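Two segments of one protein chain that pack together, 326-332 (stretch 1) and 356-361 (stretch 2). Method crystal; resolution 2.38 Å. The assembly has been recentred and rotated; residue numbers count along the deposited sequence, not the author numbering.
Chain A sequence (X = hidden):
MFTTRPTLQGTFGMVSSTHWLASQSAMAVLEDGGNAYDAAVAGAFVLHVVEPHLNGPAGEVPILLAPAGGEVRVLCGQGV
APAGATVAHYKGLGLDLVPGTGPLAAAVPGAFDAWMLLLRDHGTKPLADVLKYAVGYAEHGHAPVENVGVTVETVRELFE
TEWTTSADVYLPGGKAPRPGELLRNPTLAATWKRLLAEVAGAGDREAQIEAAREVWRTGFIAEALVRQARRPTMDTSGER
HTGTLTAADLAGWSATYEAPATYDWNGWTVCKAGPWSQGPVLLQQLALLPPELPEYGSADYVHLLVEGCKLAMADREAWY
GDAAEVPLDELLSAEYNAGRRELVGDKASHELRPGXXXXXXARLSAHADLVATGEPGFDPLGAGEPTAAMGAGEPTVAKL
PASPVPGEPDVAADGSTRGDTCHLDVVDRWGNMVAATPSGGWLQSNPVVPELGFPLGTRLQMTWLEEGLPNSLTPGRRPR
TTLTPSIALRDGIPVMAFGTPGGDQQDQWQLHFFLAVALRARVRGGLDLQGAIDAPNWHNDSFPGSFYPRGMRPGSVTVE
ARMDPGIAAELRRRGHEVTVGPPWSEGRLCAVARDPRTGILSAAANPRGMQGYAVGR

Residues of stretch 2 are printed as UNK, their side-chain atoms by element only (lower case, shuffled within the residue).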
# COMPACT_ATOMS: atom_id res chain seq x y z
N VAL A 326 30.67 27.63 6.88
CA VAL A 326 31.01 26.45 6.07
C VAL A 326 31.27 26.89 4.62
O VAL A 326 30.48 27.66 4.07
CB VAL A 326 29.89 25.38 6.11
CG1 VAL A 326 30.36 24.08 5.43
CG2 VAL A 326 29.49 25.09 7.55
N PRO A 327 32.37 26.40 4.01
CA PRO A 327 32.69 26.84 2.67
C PRO A 327 31.98 25.93 1.67
O PRO A 327 32.61 25.14 0.96
CB PRO A 327 34.21 26.70 2.64
CG PRO A 327 34.46 25.49 3.46
CD PRO A 327 33.37 25.44 4.50
N LEU A 328 30.66 26.08 1.60
CA LEU A 328 29.82 25.21 0.79
C LEU A 328 30.00 25.43 -0.71
O LEU A 328 30.19 24.47 -1.46
CB LEU A 328 28.36 25.40 1.19
CG LEU A 328 27.33 24.45 0.59
CD1 LEU A 328 27.59 23.01 1.02
CD2 LEU A 328 25.93 24.88 1.00
N ASP A 329 29.93 26.69 -1.13
CA ASP A 329 30.13 27.09 -2.54
C ASP A 329 31.38 26.46 -3.12
O ASP A 329 31.36 25.91 -4.21
CB ASP A 329 30.26 28.61 -2.67
CG ASP A 329 29.03 29.35 -2.19
OD1 ASP A 329 27.93 28.76 -2.17
OD2 ASP A 329 29.19 30.53 -1.83
N GLU A 330 32.48 26.55 -2.37
CA GLU A 330 33.76 25.98 -2.78
C GLU A 330 33.75 24.45 -2.83
O GLU A 330 34.30 23.86 -3.76
CB GLU A 330 34.88 26.52 -1.87
CG GLU A 330 35.18 28.00 -2.15
CD GLU A 330 35.85 28.73 -1.00
OE1 GLU A 330 35.21 29.64 -0.43
OE2 GLU A 330 37.01 28.42 -0.68
N LEU A 331 33.10 23.83 -1.85
CA LEU A 331 32.93 22.38 -1.79
C LEU A 331 32.10 21.80 -2.95
O LEU A 331 32.30 20.65 -3.34
CB LEU A 331 32.30 22.00 -0.44
CG LEU A 331 33.25 22.15 0.76
CD1 LEU A 331 32.47 22.25 2.06
CD2 LEU A 331 34.26 21.01 0.84
N LEU A 332 31.18 22.61 -3.49
CA LEU A 332 30.41 22.26 -4.70
C LEU A 332 30.90 22.92 -6.01
O LEU A 332 30.24 22.79 -7.04
CB LEU A 332 28.95 22.63 -4.49
CG LEU A 332 28.30 22.10 -3.22
CD1 LEU A 332 26.89 22.68 -3.10
CD2 LEU A 332 28.28 20.57 -3.19
N UNK A 356 40.57 20.45 0.91
CA UNK A 356 41.00 21.80 1.25
C UNK A 356 40.28 22.89 0.44
O UNK A 356 40.91 23.59 -0.37
o UNK A 356 43.18 21.43 2.25
c UNK A 356 42.52 21.90 1.08
N UNK A 357 38.95 23.07 0.67
CA UNK A 357 38.21 24.15 0.01
C UNK A 357 38.86 25.52 0.20
O UNK A 357 38.99 25.98 1.34
c UNK A 357 36.83 24.12 0.69
c UNK A 357 37.04 23.36 1.96
c UNK A 357 38.10 22.35 1.64
N UNK A 358 39.26 26.14 -0.90
CA UNK A 358 39.87 27.48 -0.89
C UNK A 358 41.25 27.55 -0.26
O UNK A 358 41.66 28.60 0.22
N UNK A 359 41.95 26.41 -0.27
CA UNK A 359 43.23 26.28 0.42
C UNK A 359 43.18 26.09 1.94
O UNK A 359 44.23 25.90 2.56
N UNK A 360 41.98 26.11 2.54
CA UNK A 360 41.84 25.98 3.99
C UNK A 360 42.29 24.59 4.46
O UNK A 360 42.04 23.60 3.78
n UNK A 360 37.50 27.77 2.47
c UNK A 360 37.35 28.87 3.20
n UNK A 360 37.86 28.97 4.43
c UNK A 360 40.39 26.23 4.43
c UNK A 360 39.99 27.70 4.43
c UNK A 360 38.63 27.92 5.11
n UNK A 360 36.67 29.89 2.69
N UNK A 361 43.00 24.55 5.59
CA UNK A 361 43.50 23.30 6.16
C UNK A 361 42.39 22.70 7.00
O UNK A 361 41.77 23.39 7.81
c UNK A 361 44.73 23.52 7.06
c UNK A 361 45.40 22.17 7.40
o UNK A 361 45.69 24.36 6.39

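Position 356 carries two side-chain atoms, one carbon followed by one oxygen, and neither comes near stretch 1; the CA-to-CB bond points away from it. A single hydroxyl on CB identifies Ser 356. Its OG donates a hydrogen bond to the backbone O of position 360, 2.9 Å away.

At position 357 three carbons close a ring onto the backbone N, and the ring carbons lie against Pro 327, Leu 331 and the CB of Glu 330. A ring closed in this way defines Pro 357. Its CG lies 3.7 Å from CG of Pro 327 and 3.8 Å from CD2 of Leu 331, while its CB sits 4.0 Å from CB of Glu 330. The CA atoms of Pro 357 and Glu 330 are 5.6 Å apart, the nearest such pair across the two segments.

Position 358 has no side-chain atoms. Its CA approaches OE2 of Glu 330 to 3.0 Å, and an ideal CB would fall 2.0 Å from that same oxygen, a clash. With phi at 69°, which by itself favours glycine, the residue is Gly 358.

Position 359 likewise lacks side-chain atoms and touches nothing on stretch 1. Here a CB would point away and meet no obstacle from that segment, but phi is again positive, at 78°, in keeping with Gly 359. Its N donates to O of Ser 356 at 3.0 Å, helping to fold the loop back on itself.

Position 360 bears a long chain of three carbons and a nitrogen, ending in a carbon with two more nitrogens. These terminal nitrogens reach the carboxylate of Glu 330, and one of them comes 3.5 Å from CB of Pro 327. The group is a guanidinium, hence Arg 360. NH2 donates to OE2 of Glu 330 at 3.3 Å, and NH1 makes a weak hydrogen bond to OE1 of Glu 330 at 3.5 Å; both are part of a salt bridge. CB of Pro 327 lies over one face of the guanidinium, whereas OE2 of Glu 330 meets its edge.

At position 361 one carbon carries an oxygen and a second carbon, the branched pattern of Thr 361, which lies out of reach of stretch 1.

The contact thus combines an apolar patch with a charged clasp. Pro 357 packs against Pro 327, at the N-cap position just before the short helix, and Leu 331, its last residue, and the turn through the two glycines brings Arg 360 back to Glu 330. The bare CA of Gly 358 leaves room for the carboxylate, and the two segments together bury 247 Å².

Stretch 2 356-361: SPGGRT
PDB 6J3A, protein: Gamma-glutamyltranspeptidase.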